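Side-chain contacts in (R)-specific secondary-alkylsulfatase (Pseudomonas sp., PDB 4AXH), which hydrolyses (R)-secondary-alkyl sulfates with strict inversion of configuration, giving homochiral (S)-alcohols and sulfate, as a zinc-dependent homodimer of the metallo-beta-lactamase superfamily: residues I172-Y177 against H275-V280; S216-A221 against S541-A546; Y376-N381 against G418-N423; L547-F552 against L579-A584; M236-A241 against G524-R529. All coordinates share one frame; numbering follows the deposited sequence.

Contact 1: I172-Y177 against H275-V280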
# COMPACT_ATOMS: atom_id res chain seq x y z
N ILE A 172 -22.91 30.74 15.51
CA ILE A 172 -21.77 30.13 14.86
C ILE A 172 -21.71 30.76 13.49
O ILE A 172 -22.63 30.59 12.68
CB ILE A 172 -21.91 28.58 14.82
CG1 ILE A 172 -21.83 28.02 16.26
CG2 ILE A 172 -20.85 27.96 13.90
CD1 ILE A 172 -22.32 26.58 16.47
N VAL A 173 -20.67 31.56 13.25
CA VAL A 173 -20.45 32.27 11.99
C VAL A 173 -19.64 31.38 11.03
O VAL A 173 -19.81 31.42 9.81
CB VAL A 173 -19.77 33.64 12.22
CG1 VAL A 173 -19.58 34.39 10.89
CG2 VAL A 173 -20.57 34.50 13.19
N ALA A 174 -18.71 30.62 11.59
CA ALA A 174 -17.83 29.82 10.75
C ALA A 174 -17.46 28.50 11.40
O ALA A 174 -17.39 28.39 12.63
CB ALA A 174 -16.56 30.62 10.41
N VAL A 175 -17.22 27.50 10.53
CA VAL A 175 -16.76 26.17 10.91
C VAL A 175 -15.61 25.79 9.99
O VAL A 175 -15.64 26.15 8.83
CB VAL A 175 -17.91 25.11 10.95
CG1 VAL A 175 -17.37 23.69 11.01
CG2 VAL A 175 -18.86 25.37 12.11
N VAL A 176 -14.58 25.11 10.55
CA VAL A 176 -13.41 24.60 9.83
C VAL A 176 -13.37 23.10 10.05
O VAL A 176 -13.43 22.64 11.17
CB VAL A 176 -12.09 25.25 10.31
CG1 VAL A 176 -10.88 24.68 9.56
CG2 VAL A 176 -12.14 26.76 10.16
N TYR A 177 -13.30 22.34 8.96
CA TYR A 177 -13.16 20.89 8.96
C TYR A 177 -11.68 20.71 8.74
O TYR A 177 -11.21 21.01 7.64
CB TYR A 177 -13.92 20.23 7.79
CG TYR A 177 -15.43 20.31 7.84
CD1 TYR A 177 -16.12 20.25 9.05
CD2 TYR A 177 -16.19 20.36 6.67
CE1 TYR A 177 -17.52 20.27 9.10
CE2 TYR A 177 -17.59 20.35 6.70
CZ TYR A 177 -18.25 20.31 7.92
OH TYR A 177 -19.62 20.31 7.96
N HIS A 275 -7.30 33.59 5.35
CA HIS A 275 -8.72 33.97 5.35
C HIS A 275 -9.10 34.63 6.65
O HIS A 275 -8.64 34.24 7.72
CB HIS A 275 -9.65 32.78 5.15
CG HIS A 275 -9.59 32.21 3.79
ND1 HIS A 275 -10.40 32.66 2.79
CD2 HIS A 275 -8.81 31.20 3.31
CE1 HIS A 275 -10.09 31.94 1.72
NE2 HIS A 275 -9.14 31.04 1.99
N THR A 276 -9.98 35.62 6.55
CA THR A 276 -10.46 36.35 7.71
C THR A 276 -11.97 36.24 7.77
O THR A 276 -12.64 36.34 6.73
CB THR A 276 -9.75 37.73 7.86
OG1 THR A 276 -10.26 38.46 8.99
CG2 THR A 276 -9.80 38.56 6.59
N VAL A 277 -12.51 35.91 8.96
CA VAL A 277 -13.95 35.71 9.21
C VAL A 277 -14.28 36.12 10.64
O VAL A 277 -13.68 35.60 11.58
CB VAL A 277 -14.45 34.26 8.82
CG1 VAL A 277 -13.77 33.17 9.64
CG2 VAL A 277 -15.97 34.15 8.89
N ASP A 278 -15.20 37.08 10.81
CA ASP A 278 -15.61 37.61 12.12
C ASP A 278 -14.43 38.18 12.93
O ASP A 278 -14.38 38.06 14.16
CB ASP A 278 -16.46 36.59 12.91
CG ASP A 278 -17.42 37.24 13.89
OD1 ASP A 278 -17.93 38.36 13.60
OD2 ASP A 278 -17.70 36.63 14.95
N GLY A 279 -13.51 38.83 12.22
CA GLY A 279 -12.33 39.44 12.82
C GLY A 279 -11.38 38.42 13.39
O GLY A 279 -10.75 38.67 14.42
N VAL A 280 -11.30 37.25 12.74
CA VAL A 280 -10.45 36.12 13.12
C VAL A 280 -9.61 35.79 11.90
O VAL A 280 -10.16 35.50 10.84
CB VAL A 280 -11.27 34.90 13.64
CG1 VAL A 280 -10.37 33.70 13.90
CG2 VAL A 280 -12.05 35.25 14.90
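Val173 and Ala174 on strand 172-176 lie across from Asp278, in the turn that follows strand 272-277, and Val277, on that strand, with the CA atoms of Ala174 and Val277 7.2 Å apart, a spacing too wide for backbone pairing, so side chains alone fill the gap. This is part of the sandwich of the metallo-beta-lactamase fold, where two mixed sheets lie face to face; strand 172-176 belongs to one and strand 272-277 to the other. Val277 straddles the methyl of Ala174: its CG1 and its CG2 each come within 3.9 Å of Ala174 CB. The fork is set by chi1 of 62°, which leaves CG2 anti to the backbone N and turns both methyls to the facing strand. CG2 also reaches Val173 CG1 at 4.1 Å, the two valine side chains running antiparallel past one another. The second methyl of Val173, CG2, lies 4.0 Å from Asp278 OD2, a plain van der Waals touch. The carboxylate spends its polarity on Ser142 OG, which bonds OD1, and on Gly143 N, which bonds OD2, and these hold it while its flank rests on the valine. Asp278 and Gly279, both with positive phi, form a tight two-residue turn close to type I', closed by Val277 N to Val280 O at 3.0 Å. That hairpin leads into strand 280-286, where Leu282 touches Val277. Within its own sheet, strand 172-176 is hydrogen-bonded between strands 144-147 and 203-207, and Val145 of the former touches both Ala174 and Val280, extending the packing between the sheets.

Contact 2: S216-A221 against S541-A546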
# COMPACT_ATOMS: atom_id res chain seq x y z
N SER A 216 -15.94 8.45 0.22
CA SER A 216 -15.29 7.27 -0.38
C SER A 216 -14.49 6.36 0.56
O SER A 216 -14.64 5.14 0.50
CB SER A 216 -14.44 7.66 -1.59
OG SER A 216 -15.20 8.41 -2.53
N GLU A 217 -13.62 6.95 1.40
CA GLU A 217 -12.81 6.18 2.36
C GLU A 217 -13.66 5.57 3.51
O GLU A 217 -13.29 4.52 4.05
CB GLU A 217 -11.64 7.03 2.91
CG GLU A 217 -12.03 8.07 3.96
CD GLU A 217 -10.92 8.92 4.56
OE1 GLU A 217 -10.06 8.36 5.28
OE2 GLU A 217 -10.95 10.16 4.35
N ASN A 218 -14.80 6.26 3.85
CA ASN A 218 -15.73 5.94 4.95
C ASN A 218 -17.00 5.11 4.59
O ASN A 218 -17.69 4.66 5.52
CB ASN A 218 -16.11 7.22 5.74
CG ASN A 218 -14.94 7.95 6.37
OD1 ASN A 218 -14.20 7.28 7.26
ND2 ASN A 218 -14.70 9.13 6.09
N ILE A 219 -17.33 4.92 3.26
CA ILE A 219 -18.51 4.15 2.82
C ILE A 219 -18.20 2.91 1.87
O ILE A 219 -19.05 2.03 1.79
CB ILE A 219 -19.77 5.05 2.43
CG1 ILE A 219 -19.91 6.34 3.35
CG2 ILE A 219 -21.07 4.22 2.49
CD1 ILE A 219 -20.78 7.52 2.83
N LEU A 220 -16.97 2.77 1.25
CA LEU A 220 -16.61 1.60 0.40
C LEU A 220 -16.45 0.16 1.01
O LEU A 220 -17.47 -0.52 1.05
CB LEU A 220 -15.57 1.90 -0.68
CG LEU A 220 -15.68 1.00 -1.97
CD1 LEU A 220 -17.07 1.05 -2.63
CD2 LEU A 220 -14.63 1.34 -3.02
N ALA A 221 -15.20 -0.38 1.33
CA ALA A 221 -14.89 -1.76 1.89
C ALA A 221 -15.33 -1.93 3.37
O ALA A 221 -14.78 -2.69 4.20
CB ALA A 221 -13.42 -2.06 1.74
N SER A 541 -26.59 6.74 12.03
CA SER A 541 -25.80 7.55 11.10
C SER A 541 -26.32 7.49 9.66
O SER A 541 -26.37 6.41 9.06
CB SER A 541 -24.35 7.09 11.13
OG SER A 541 -23.66 7.44 9.94
N GLU A 542 -26.65 8.65 9.09
CA GLU A 542 -27.15 8.74 7.72
C GLU A 542 -26.02 9.18 6.76
O GLU A 542 -26.19 10.11 5.97
CB GLU A 542 -28.36 9.71 7.65
CG GLU A 542 -29.51 9.41 8.61
CD GLU A 542 -30.40 10.59 8.92
OE1 GLU A 542 -31.25 10.94 8.07
OE2 GLU A 542 -30.28 11.16 10.03
N MET A 543 -24.87 8.52 6.85
CA MET A 543 -23.71 8.83 6.02
C MET A 543 -23.90 8.39 4.57
O MET A 543 -23.62 9.18 3.68
CB MET A 543 -22.43 8.24 6.62
CG MET A 543 -21.77 9.11 7.68
SD MET A 543 -20.46 10.13 7.02
CE MET A 543 -19.32 8.84 6.52
N GLY A 544 -24.43 7.18 4.35
CA GLY A 544 -24.66 6.61 3.02
C GLY A 544 -25.64 7.30 2.07
O GLY A 544 -25.74 6.92 0.90
N ARG A 545 -26.39 8.31 2.57
CA ARG A 545 -27.34 9.07 1.75
C ARG A 545 -26.64 9.99 0.73
O ARG A 545 -27.21 10.27 -0.32
CB ARG A 545 -28.38 9.83 2.62
CG ARG A 545 -27.83 11.00 3.42
CD ARG A 545 -28.90 11.74 4.23
NE ARG A 545 -29.23 13.05 3.64
CZ ARG A 545 -29.67 14.11 4.32
NH1 ARG A 545 -29.85 14.03 5.64
NH2 ARG A 545 -29.94 15.24 3.70
N ALA A 546 -25.40 10.44 1.05
CA ALA A 546 -24.54 11.33 0.26
C ALA A 546 -23.82 10.64 -0.89
O ALA A 546 -22.97 11.25 -1.56
CB ALA A 546 -23.52 12.01 1.17
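Met543 is bent at chi2 (-96°) and again at chi3 (-64°), and the double bend swings its terminal CE against Asn218 and Ile219 on helix 210-219. The contact joins the metallo-beta-lactamase domain to the loop that leads into helix 549-559 of the C-terminal, SCP2-like domain. Ile219 carries CG1 anti to its carbonyl carbon, and this sends the CG1-CD1 arm outward over the backbone of Met543 and Gly544. There CD1 makes the nearest approach, 3.4 Å from Met543 O, and lies 4.0 Å from Gly544 N, while Met543 CE, coming from the side, reaches Ile219 CG1 at 4.1 Å. Asn218 takes part through its CB; its amide is turned back into its own helix, where ND2 bonds Ala214 O. Phe185 touches both Asn218 and Met543 and so closes the contact toward helix 182-185. The active site is near: the side chain of Asn218 is about 5 Å from those of His181, a zinc ligand, and Arg323, which binds sulfate. The methyl of Met543, CE, sits 3.7 Å from Asn218 CB.

Contact 3: Y376-N381 against G418-N423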
# COMPACT_ATOMS: atom_id res chain seq x y z
N TYR A 376 8.49 10.14 12.16
CA TYR A 376 7.97 9.67 10.89
C TYR A 376 9.04 9.42 9.87
O TYR A 376 9.01 8.36 9.22
CB TYR A 376 6.78 10.52 10.39
CG TYR A 376 5.57 10.39 11.30
CD1 TYR A 376 4.88 9.18 11.41
CD2 TYR A 376 5.19 11.43 12.14
CE1 TYR A 376 3.84 9.03 12.31
CE2 TYR A 376 4.13 11.29 13.03
CZ TYR A 376 3.45 10.09 13.11
OH TYR A 376 2.38 9.93 13.96
N ALA A 377 10.04 10.33 9.76
CA ALA A 377 11.15 10.15 8.82
C ALA A 377 11.94 8.93 9.19
O ALA A 377 12.34 8.19 8.29
CB ALA A 377 12.04 11.37 8.77
N PHE A 378 12.07 8.64 10.50
CA PHE A 378 12.77 7.45 10.97
C PHE A 378 12.04 6.18 10.50
O PHE A 378 12.66 5.22 10.04
CB PHE A 378 12.93 7.44 12.50
CG PHE A 378 13.35 6.12 13.09
CD1 PHE A 378 14.66 5.67 12.96
CD2 PHE A 378 12.43 5.31 13.74
CE1 PHE A 378 15.06 4.44 13.50
CE2 PHE A 378 12.81 4.06 14.26
CZ PHE A 378 14.14 3.63 14.13
N LEU A 379 10.72 6.17 10.64
CA LEU A 379 9.94 5.01 10.25
C LEU A 379 10.18 4.67 8.80
O LEU A 379 10.58 3.56 8.51
CB LEU A 379 8.45 5.19 10.58
CG LEU A 379 8.09 5.04 12.04
CD1 LEU A 379 6.68 5.58 12.29
CD2 LEU A 379 8.22 3.60 12.50
N ASN A 380 10.07 5.67 7.93
CA ASN A 380 10.30 5.53 6.50
C ASN A 380 11.77 5.15 6.20
O ASN A 380 12.02 4.08 5.63
CB ASN A 380 9.92 6.84 5.80
CG ASN A 380 9.98 6.74 4.31
OD1 ASN A 380 9.03 6.28 3.66
ND2 ASN A 380 11.10 7.17 3.73
N ASN A 381 12.72 6.00 6.63
CA ASN A 381 14.14 5.84 6.35
C ASN A 381 14.81 4.63 6.96
O ASN A 381 15.62 4.02 6.27
CB ASN A 381 14.91 7.11 6.66
CG ASN A 381 14.45 8.35 5.93
OD1 ASN A 381 13.96 8.31 4.78
ND2 ASN A 381 14.63 9.49 6.58
N GLY A 418 -0.64 4.15 17.25
CA GLY A 418 0.14 3.45 16.24
C GLY A 418 1.14 2.55 16.94
O GLY A 418 1.46 2.74 18.12
N ALA A 419 1.65 1.54 16.24
CA ALA A 419 2.65 0.71 16.86
C ALA A 419 3.93 0.75 16.02
O ALA A 419 3.84 0.81 14.79
CB ALA A 419 2.14 -0.69 17.02
N LEU A 420 5.10 0.81 16.69
CA LEU A 420 6.39 0.87 16.00
C LEU A 420 6.62 -0.38 15.16
O LEU A 420 6.99 -0.26 13.99
CB LEU A 420 7.54 1.15 17.00
CG LEU A 420 9.00 0.84 16.57
CD1 LEU A 420 9.53 1.82 15.57
CD2 LEU A 420 9.89 0.80 17.78
N SER A 421 6.30 -1.55 15.70
CA SER A 421 6.40 -2.82 14.98
C SER A 421 5.48 -2.83 13.73
O SER A 421 5.95 -3.06 12.62
CB SER A 421 6.04 -3.97 15.92
OG SER A 421 4.74 -3.77 16.46
N THR A 422 4.16 -2.50 13.93
CA THR A 422 3.14 -2.45 12.88
C THR A 422 3.55 -1.49 11.76
O THR A 422 3.48 -1.88 10.59
CB THR A 422 1.80 -2.05 13.51
OG1 THR A 422 1.54 -2.91 14.61
CG2 THR A 422 0.65 -2.02 12.51
N ASN A 423 3.97 -0.25 12.14
CA ASN A 423 4.38 0.80 11.22
C ASN A 423 5.61 0.45 10.43
O ASN A 423 5.65 0.77 9.25
CB ASN A 423 4.54 2.13 11.94
CG ASN A 423 3.22 2.78 12.28
OD1 ASN A 423 2.14 2.44 11.74
ND2 ASN A 423 3.28 3.75 13.20
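Leu379 is the tight part of this helix pair: its two methyls fork over Asn423 and Leu420 on the first turn of helix 420-431. CD2 meets Leu420 CD1 at 3.8 Å and Asn423 CB at 4.0 Å, while CD1 lies 4.0 Å from Asn423 ND2, so the leucine lies against both the aliphatic root and the amide of the asparagine. The looser side is at Phe378, whose CE2 stands 4.2 Å from Leu420 CD1. That methyl comes to the ring's edge, near its plane. Leu420 reaches across to both residues because its CG is anti to the backbone N (chi1 161°), which swings the branch across to helix 362-388. Even this looser side is not solvent, since all four touching residues are buried. A polar group in such a place needs partners, and the amide of Asn423 has them: OD1 accepts from Leu319 N and ND2 donates to His317 O. Gripped at both ends, the amide cannot readily turn, and it ties the helix to the loop in which Leu319 binds sulfate, probably as a second-shell support of that site. Around the contact, Val400 of helix 393-400 touches both Phe378 and Leu420, and Leu403 and Pro404 also touch the Phe378 side chain. Trp517 of helix 515-529 touches Ala419, Ser421 and Thr422, while helix 330-344 lines Tyr376 and Ala377, and Val591 of the second subunit packs on Ala377 and Phe378.

Contact 4: L547-F552 against L579-A584; sequences LTPDMF and LKQDIA
Two oxygens face each other here without a bond: Gln581 OE1, as modelled, lies 3.7 Å from Asp550 OD1, the amide and carboxylate planes turned 47° apart. At 2.7 Å resolution the O and N ends of an amide are hard to tell apart, so this assignment is doubtful. The amide comes up against the Pro549 ring from the opposite direction, with Gln581 CD 4.0 Å from Pro549 CG. Its side chain leaves the strand with CG anti to the backbone N and then bends at chi2 (-135°), which brings the amide over to the start of the helix. The apolar partner of the ring is Leu579, whose CD1 touches Pro549 CD at 4.0 Å. Pro549 follows the N-cap residue Thr548, whose OG1 accepts from Met551 N at 3.3 Å and donates to Asp550 OD2 at 2.8 Å, meeting that oxygen from above the carboxylate plane. Those bonds fix the helix start and hold the carboxylate beside the glutamine. Lys580 and Gln581 both sit opposite Phe576 in a G1 beta bulge at the head of strand 581-588. That strand runs between 570-576 and 591-596 in the sheet of the C-terminal domain; Phe576 packs on Pro549, Val596 on Asp550 and Gln581, helix 611-618 receives Phe552, and Met551 leans on helix 210-219.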
# COMPACT_ATOMS: atom_id res chain seq x y z
N LEU A 547 -24.17 9.36 -1.16
CA LEU A 547 -23.56 8.56 -2.21
C LEU A 547 -24.06 8.88 -3.60
O LEU A 547 -25.27 8.83 -3.86
CB LEU A 547 -23.71 7.06 -1.96
CG LEU A 547 -22.90 6.43 -0.84
CD1 LEU A 547 -23.07 4.92 -0.90
CD2 LEU A 547 -21.39 6.72 -0.99
N THR A 548 -23.12 9.17 -4.49
CA THR A 548 -23.37 9.44 -5.90
C THR A 548 -23.74 8.10 -6.56
O THR A 548 -23.34 7.04 -6.05
CB THR A 548 -22.10 10.03 -6.55
OG1 THR A 548 -21.14 9.00 -6.73
CG2 THR A 548 -21.50 11.19 -5.77
N PRO A 549 -24.46 8.12 -7.70
CA PRO A 549 -24.79 6.85 -8.37
C PRO A 549 -23.58 5.96 -8.63
O PRO A 549 -23.65 4.77 -8.33
CB PRO A 549 -25.46 7.31 -9.67
CG PRO A 549 -25.09 8.75 -9.82
CD PRO A 549 -25.01 9.27 -8.44
N ASP A 550 -22.46 6.54 -9.13
CA ASP A 550 -21.20 5.85 -9.42
C ASP A 550 -20.63 5.13 -8.19
O ASP A 550 -20.14 4.01 -8.31
CB ASP A 550 -20.16 6.81 -10.03
CG ASP A 550 -20.21 8.22 -9.49
OD1 ASP A 550 -21.20 8.94 -9.79
OD2 ASP A 550 -19.28 8.61 -8.73
N MET A 551 -20.73 5.78 -7.02
CA MET A 551 -20.28 5.21 -5.75
C MET A 551 -21.17 4.05 -5.37
O MET A 551 -20.67 2.99 -4.99
CB MET A 551 -20.30 6.27 -4.64
CG MET A 551 -19.05 7.10 -4.62
SD MET A 551 -19.25 8.68 -3.79
CE MET A 551 -17.90 9.61 -4.57
N PHE A 552 -22.49 4.24 -5.53
CA PHE A 552 -23.49 3.20 -5.27
C PHE A 552 -23.30 2.00 -6.23
O PHE A 552 -23.43 0.85 -5.80
CB PHE A 552 -24.90 3.79 -5.36
CG PHE A 552 -26.01 2.76 -5.39
CD1 PHE A 552 -26.40 2.09 -4.24
CD2 PHE A 552 -26.68 2.48 -6.58
CE1 PHE A 552 -27.42 1.13 -4.27
CE2 PHE A 552 -27.71 1.53 -6.61
CZ PHE A 552 -28.07 0.86 -5.46
N LEU A 579 -30.16 14.85 -11.66
CA LEU A 579 -28.70 14.95 -11.67
C LEU A 579 -28.12 15.29 -13.03
O LEU A 579 -26.92 15.57 -13.11
CB LEU A 579 -28.10 13.61 -11.24
CG LEU A 579 -27.88 13.37 -9.76
CD1 LEU A 579 -27.86 11.90 -9.47
CD2 LEU A 579 -26.56 13.97 -9.31
N LYS A 580 -28.94 15.19 -14.10
CA LYS A 580 -28.54 15.35 -15.51
C LYS A 580 -27.31 14.46 -15.84
O LYS A 580 -26.41 14.84 -16.60
CB LYS A 580 -28.44 16.84 -15.96
CG LYS A 580 -27.33 17.71 -15.34
CD LYS A 580 -27.23 19.08 -16.02
CE LYS A 580 -26.32 20.04 -15.29
NZ LYS A 580 -24.88 19.74 -15.49
N GLN A 581 -27.30 13.26 -15.23
CA GLN A 581 -26.22 12.28 -15.34
C GLN A 581 -26.70 10.91 -15.86
O GLN A 581 -27.66 10.33 -15.35
CB GLN A 581 -25.49 12.14 -13.99
CG GLN A 581 -24.05 11.67 -14.12
CD GLN A 581 -23.71 10.58 -13.14
OE1 GLN A 581 -23.51 10.83 -11.95
NE2 GLN A 581 -23.64 9.35 -13.63
N ASP A 582 -25.99 10.41 -16.86
CA ASP A 582 -26.25 9.13 -17.50
C ASP A 582 -25.14 8.15 -17.20
O ASP A 582 -23.97 8.49 -17.34
CB ASP A 582 -26.40 9.33 -19.02
CG ASP A 582 -27.62 10.14 -19.39
OD1 ASP A 582 -27.52 11.39 -19.44
OD2 ASP A 582 -28.69 9.54 -19.62
N ILE A 583 -25.49 6.95 -16.77
CA ILE A 583 -24.51 5.94 -16.43
C ILE A 583 -24.84 4.62 -17.12
O ILE A 583 -25.97 4.16 -17.05
CB ILE A 583 -24.20 5.88 -14.88
CG1 ILE A 583 -23.18 4.78 -14.47
CG2 ILE A 583 -25.43 5.94 -13.98
CD1 ILE A 583 -23.68 3.34 -14.41
N ALA A 584 -23.85 4.03 -17.80
CA ALA A 584 -24.03 2.79 -18.54
C ALA A 584 -23.37 1.57 -17.89
O ALA A 584 -22.15 1.39 -17.98
CB ALA A 584 -23.55 2.97 -19.98

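Contact 5: M236-A241 against G524-R529; sequences MVPRGA and GAMELR
Helix 515-529 of the dimerisation domain ends beside a loop of the metallo-beta-lactamase domain, the one that follows helix 222-233, and a single side chain of the helix, Met526, bridges to Met236, Val237 and Pro238. Its chain is stretched straight out from the helix, CG anti to the backbone N (chi1 176°) and the next torsion extended as well, and bends at the last step, chi3 -80°, to lay SD and CE along the loop backbone. SD comes 3.3 Å from Met236 O and CE 3.4 Å from the same oxygen, so the thioether lies beside the Met236 carbonyl. Met236 itself adds little with its side chain, whose thioether turns off from the helix. Val237 is touched at its flank, its CG2 standing 4.3 Å from Met526 SD, and it also rests on Met522 and Thr523, one turn earlier on the same helix. The helix is held to the other domain by charge too: Glu527, the residue after the methionine, forms a salt bridge with Arg227 and accepts from Tyr231, both on helix 222-233. Further along the helix, Arg529 makes salt bridges to Glu506 and Asp503 of helix 495-511. Within the loop, Arg239 NH1 bonds back to Gly234 O. The methyl end of Met526 finishes the contact against the proline that follows Val237, with CE 3.5 Å from Pro238 CD and 3.8 Å from Val237 CA.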
# COMPACT_ATOMS: atom_id res chain seq x y z
N MET A 236 -17.23 -3.56 22.75
CA MET A 236 -17.90 -4.72 23.35
C MET A 236 -17.22 -5.21 24.65
O MET A 236 -17.80 -5.99 25.39
CB MET A 236 -18.07 -5.84 22.33
CG MET A 236 -19.43 -5.85 21.63
SD MET A 236 -20.25 -4.26 21.16
CE MET A 236 -21.32 -3.97 22.67
N VAL A 237 -16.03 -4.67 24.95
CA VAL A 237 -15.25 -4.99 26.15
C VAL A 237 -15.62 -4.02 27.30
O VAL A 237 -15.67 -2.81 27.09
CB VAL A 237 -13.72 -4.99 25.84
CG1 VAL A 237 -12.89 -5.34 27.07
CG2 VAL A 237 -13.39 -5.95 24.68
N PRO A 238 -15.87 -4.53 28.52
CA PRO A 238 -16.21 -3.64 29.65
C PRO A 238 -15.05 -2.72 30.02
O PRO A 238 -13.93 -2.95 29.58
CB PRO A 238 -16.48 -4.63 30.81
CG PRO A 238 -16.69 -5.90 30.20
CD PRO A 238 -15.89 -5.95 28.96
N ARG A 239 -15.30 -1.70 30.86
CA ARG A 239 -14.26 -0.79 31.31
C ARG A 239 -13.78 -1.31 32.66
O ARG A 239 -14.57 -1.90 33.41
CB ARG A 239 -14.76 0.67 31.40
CG ARG A 239 -15.68 1.16 30.26
CD ARG A 239 -15.27 0.71 28.86
NE ARG A 239 -16.23 1.08 27.82
CZ ARG A 239 -16.19 0.65 26.56
NH1 ARG A 239 -15.27 -0.23 26.18
NH2 ARG A 239 -17.09 1.07 25.68
N GLY A 240 -12.50 -1.12 32.94
CA GLY A 240 -11.87 -1.58 34.17
C GLY A 240 -10.45 -2.04 33.93
O GLY A 240 -10.09 -2.38 32.80
N ALA A 241 -9.64 -2.06 35.03
CA ALA A 241 -8.21 -2.43 35.05
C ALA A 241 -7.90 -3.79 34.47
O ALA A 241 -6.76 -4.01 34.03
CB ALA A 241 -7.66 -2.30 36.46
N GLY A 524 -10.40 -10.10 21.45
CA GLY A 524 -9.97 -11.44 21.07
C GLY A 524 -10.24 -12.46 22.17
O GLY A 524 -10.88 -13.49 21.92
N ALA A 525 -9.77 -12.18 23.39
CA ALA A 525 -9.95 -13.03 24.56
C ALA A 525 -11.45 -13.26 24.89
O ALA A 525 -11.85 -14.39 25.13
CB ALA A 525 -9.21 -12.46 25.75
N MET A 526 -12.28 -12.19 24.83
CA MET A 526 -13.72 -12.24 25.04
C MET A 526 -14.40 -13.18 24.03
O MET A 526 -15.06 -14.12 24.45
CB MET A 526 -14.29 -10.83 24.95
CG MET A 526 -15.81 -10.74 25.05
SD MET A 526 -16.40 -9.00 25.07
CE MET A 526 -16.08 -8.63 26.75
N GLU A 527 -14.23 -12.95 22.72
CA GLU A 527 -14.87 -13.78 21.68
C GLU A 527 -14.40 -15.23 21.67
O GLU A 527 -15.17 -16.11 21.27
CB GLU A 527 -14.71 -13.18 20.29
CG GLU A 527 -15.43 -11.86 20.01
CD GLU A 527 -15.39 -11.42 18.55
OE1 GLU A 527 -14.73 -12.10 17.72
OE2 GLU A 527 -16.04 -10.40 18.23
N LEU A 528 -13.15 -15.50 22.11
CA LEU A 528 -12.60 -16.86 22.17
C LEU A 528 -13.34 -17.62 23.24
O LEU A 528 -13.67 -18.78 23.06
CB LEU A 528 -11.11 -16.83 22.50
CG LEU A 528 -10.17 -16.71 21.32
CD1 LEU A 528 -8.79 -16.27 21.79
CD2 LEU A 528 -10.13 -18.01 20.48
N ARG A 529 -13.62 -16.93 24.35
CA ARG A 529 -14.34 -17.46 25.48
C ARG A 529 -15.84 -17.60 25.18
O ARG A 529 -16.43 -18.64 25.49
CB ARG A 529 -14.12 -16.56 26.70
CG ARG A 529 -12.77 -16.77 27.35
CD ARG A 529 -12.37 -15.60 28.21
NE ARG A 529 -11.05 -15.80 28.80
CZ ARG A 529 -10.42 -14.92 29.56
NH1 ARG A 529 -10.99 -13.75 29.85
NH2 ARG A 529 -9.22 -15.19 30.05

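How the contacts relate
Contact 3 alone is fully buried; the other four each mix buried residues with partly exposed or exposed ones. Contacts 1 and 4 stay within one domain, sheet against sheet in the first and helix start against strand in the second, whereas contacts 2 and 5 join domains and each rely on one methionine reaching across. Contacts 2 and 4 touch: Ile219 CD1 lies 3.9 Å from Leu547 CD2, in the loop before helix 549-559, and Ser216 OG 3.6 Å from Met551 CE, at its start. Chemistry follows place: mainly aliphatic in contact 1, a proline ring against a leucine and an amide in contact 4, and in contact 3, beside the sulfate site, a buried amide with partners at both ends.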